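Local coordinates for protein 4-amino-4-deoxychorismate lyase (Legionella pneumophila, PDB 3LUL) that belongs to the class IV aminotransferase family and carries a covalently attached pyridoxal phosphate group, at residues Q74-K78 with D79-H83. Numbering follows the deposited sequence.
Sequences QKIQK and DNLYH
Over one face of the Asp79 carboxylate lies the backbone carbonyl of Lys75, its O 3.4 Å from CG. The methylenes of Lys78 run beside the group, pointing the same way, with CD 3.8 Å from OD1, whereas Lys75, bent at chi2 (-85°), crosses it obliquely and brings CD and NZ to OD2. Beyond the contact, loop neighbour Tyr82 sets CD2 over the His83 ring. Lys75 makes the charge pairing, four residues from Asp79, which stands just past the last turn of the helix. Its salt bridge, NZ to OD2, is long, 3.6 Å, and a water reinforces it, accepting from NZ at 2.6 Å and donating to OD2 at 2.8 Å. Thr112 OG1 also bonds to OD2, tying the helix end to strand 106-113. Asp79 N continues the helical pattern to Lys75 O (2.9 Å, N-H...O 157°). On the buried side, branched Ile76 and Leu81 touch through CG2 and CB (4.2 Å), crossing at about a right angle, and both pack on Val35. Asparagine, after glycine, most readily takes positive phi; Asn80 (57°) turns the chain, so Leu81 N bonds to Ile76 O (2.9 Å) and Asn80 N weakly to Gln77 O: a Schellman motif ending helix 65-78 before strand 84-91.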
ATOM      1  N   GLN B  74     -22.416  14.696  14.413  1.00 14.42           N
ATOM      2  CA  GLN B  74     -23.325  13.665  14.915  1.00 15.14           C
ATOM      3  C   GLN B  74     -22.565  12.508  15.551  1.00 15.00           C
ATOM      4  O   GLN B  74     -23.040  11.929  16.519  1.00 14.73           O
ATOM      5  CB  GLN B  74     -24.294  13.155  13.839  1.00 16.67           C
ATOM      6  CG  GLN B  74     -25.438  14.156  13.477  1.00 23.27           C
ATOM      7  CD  GLN B  74     -26.193  14.759  14.695  1.00 29.11           C
ATOM      8  OE1 GLN B  74     -26.291  15.980  14.831  1.00 34.72           O
ATOM      9  NE2 GLN B  74     -26.727  13.902  15.569  1.00 33.27           N
ATOM     10  N   LYS B  75     -21.372  12.214  15.026  1.00 13.62           N
ATOM     11  CA  LYS B  75     -20.475  11.214  15.604  1.00 14.54           C
ATOM     12  C   LYS B  75     -19.908  11.633  16.951  1.00 15.28           C
ATOM     13  O   LYS B  75     -19.934  10.839  17.904  1.00 18.28           O
ATOM     14  CB  LYS B  75     -19.359  10.872  14.612  1.00 18.08           C
ATOM     15  CG  LYS B  75     -19.623   9.600  13.889  1.00 22.54           C
ATOM     16  CD  LYS B  75     -19.122   8.452  14.742  1.00 24.97           C
ATOM     17  CE  LYS B  75     -19.891   7.211  14.476  1.00 25.06           C
ATOM     18  NZ  LYS B  75     -19.205   6.032  15.041  1.00 26.54           N
ATOM     19  N   ILE B  76     -19.420  12.871  17.046  1.00 14.09           N
ATOM     20  CA  ILE B  76     -18.918  13.463  18.299  1.00 14.81           C
ATOM     21  C   ILE B  76     -19.970  13.470  19.402  1.00 16.89           C
ATOM     22  O   ILE B  76     -19.710  13.050  20.553  1.00 16.73           O
ATOM     23  CB  ILE B  76     -18.421  14.930  18.050  1.00 15.83           C
ATOM     24  CG1 ILE B  76     -17.119  14.934  17.218  1.00 16.12           C
ATOM     25  CG2 ILE B  76     -18.277  15.753  19.347  1.00 17.10           C
ATOM     26  CD1 ILE B  76     -16.932  16.240  16.424  1.00 14.74           C
ATOM     27  N   GLN B  77     -21.163  13.940  19.049  1.00 15.81           N
ATOM     28  CA  GLN B  77     -22.297  13.945  19.967  1.00 18.05           C
ATOM     29  C   GLN B  77     -22.720  12.541  20.416  1.00 18.30           C
ATOM     30  O   GLN B  77     -22.916  12.290  21.624  1.00 18.89           O
ATOM     31  CB  GLN B  77     -23.473  14.685  19.330  1.00 17.45           C
ATOM     32  CG  GLN B  77     -23.256  16.194  19.314  1.00 25.23           C
ATOM     33  CD  GLN B  77     -24.431  16.961  18.708  1.00 34.48           C
ATOM     34  OE1 GLN B  77     -25.434  16.372  18.290  1.00 39.37           O
ATOM     35  NE2 GLN B  77     -24.299  18.283  18.646  1.00 27.33           N
ATOM     36  N   LYS B  78     -22.826  11.613  19.464  1.00 19.17           N
ATOM     37  CA  LYS B  78     -23.273  10.265  19.783  1.00 19.05           C
ATOM     38  C   LYS B  78     -22.264   9.556  20.679  1.00 18.89           C
ATOM     39  O   LYS B  78     -22.646   8.860  21.601  1.00 18.11           O
ATOM     40  CB  LYS B  78     -23.521   9.470  18.512  1.00 18.52           C
ATOM     41  CG  LYS B  78     -24.137   8.090  18.737  1.00 29.68           C
ATOM     42  CD  LYS B  78     -23.788   7.104  17.603  1.00 37.55           C
ATOM     43  CE  LYS B  78     -24.639   7.322  16.349  1.00 44.47           C
ATOM     44  NZ  LYS B  78     -24.076   6.590  15.151  1.00 47.16           N
ATOM     45  N   ASP B  79     -20.981   9.733  20.402  1.00 18.65           N
ATOM     46  CA  ASP B  79     -19.920   9.079  21.164  1.00 17.82           C
ATOM     47  C   ASP B  79     -19.419   9.902  22.353  1.00 19.27           C
ATOM     48  O   ASP B  79     -18.447   9.515  23.001  1.00 19.49           O
ATOM     49  CB  ASP B  79     -18.758   8.767  20.222  1.00 18.64           C
ATOM     50  CG  ASP B  79     -19.138   7.776  19.113  1.00 19.66           C
ATOM     51  OD1 ASP B  79     -20.277   7.252  19.107  1.00 21.75           O
ATOM     52  OD2 ASP B  79     -18.287   7.517  18.230  1.00 20.52           O
ATOM     53  N   ASN B  80     -20.063  11.034  22.638  1.00 17.84           N
ATOM     54  CA  ASN B  80     -19.723  11.875  23.776  1.00 18.71           C
ATOM     55  C   ASN B  80     -18.275  12.357  23.820  1.00 17.39           C
ATOM     56  O   ASN B  80     -17.670  12.481  24.884  1.00 18.16           O
ATOM     57  CB  ASN B  80     -20.131  11.155  25.076  1.00 21.20           C
ATOM     58  CG  ASN B  80     -21.616  10.830  25.095  1.00 29.57           C
ATOM     59  OD1 ASN B  80     -22.456  11.740  25.106  1.00 42.95           O
ATOM     60  ND2 ASN B  80     -21.950   9.533  25.046  1.00 30.25           N
ATOM     61  N   LEU B  81     -17.729  12.669  22.655  1.00 13.52           N
ATOM     62  CA  LEU B  81     -16.352  13.104  22.553  1.00 13.51           C
ATOM     63  C   LEU B  81     -16.235  14.587  22.917  1.00 16.25           C
ATOM     64  O   LEU B  81     -17.093  15.422  22.529  1.00 18.10           O
ATOM     65  CB  LEU B  81     -15.858  12.842  21.130  1.00 15.31           C
ATOM     66  CG  LEU B  81     -14.411  12.502  20.841  1.00 17.02           C
ATOM     67  CD1 LEU B  81     -14.007  11.208  21.520  1.00 16.78           C
ATOM     68  CD2 LEU B  81     -14.237  12.436  19.310  1.00 13.26           C
ATOM     69  N   TYR B  82     -15.207  14.926  23.692  1.00 13.99           N
ATOM     70  CA  TYR B  82     -14.859  16.322  23.926  1.00 13.12           C
ATOM     71  C   TYR B  82     -13.524  16.558  23.268  1.00 12.93           C
ATOM     72  O   TYR B  82     -13.472  17.190  22.208  1.00 14.88           O
ATOM     73  CB  TYR B  82     -14.892  16.671  25.413  1.00 11.09           C
ATOM     74  CG  TYR B  82     -14.732  18.158  25.755  1.00 13.15           C
ATOM     75  CD1 TYR B  82     -15.856  19.004  25.860  1.00 13.02           C
ATOM     76  CD2 TYR B  82     -13.475  18.701  26.028  1.00 13.80           C
ATOM     77  CE1 TYR B  82     -15.713  20.360  26.192  1.00 16.27           C
ATOM     78  CE2 TYR B  82     -13.327  20.064  26.387  1.00 16.24           C
ATOM     79  CZ  TYR B  82     -14.445  20.882  26.454  1.00 14.74           C
ATOM     80  OH  TYR B  82     -14.277  22.217  26.818  1.00 17.22           O
ATOM     81  N   HIS B  83     -12.442  16.033  23.846  1.00 12.42           N
ATOM     82  CA  HIS B  83     -11.159  15.988  23.158  1.00 12.28           C
ATOM     83  C   HIS B  83     -10.951  14.567  22.633  1.00 11.78           C
ATOM     84  O   HIS B  83     -11.237  13.579  23.317  1.00 10.24           O
ATOM     85  CB  HIS B  83      -9.992  16.324  24.070  1.00 14.59           C
ATOM     86  CG  HIS B  83     -10.048  17.687  24.684  1.00 20.30           C
ATOM     87  ND1 HIS B  83     -10.581  18.781  24.037  1.00 18.07           N
ATOM     88  CD2 HIS B  83      -9.565  18.145  25.866  1.00 17.31           C
ATOM     89  CE1 HIS B  83     -10.462  19.846  24.808  1.00 19.11           C
ATOM     90  NE2 HIS B  83      -9.842  19.491  25.920  1.00 18.92           N
TER
HETATM   91  O   HOH W   1     -17.085   5.703  16.431  1.00 22.30           O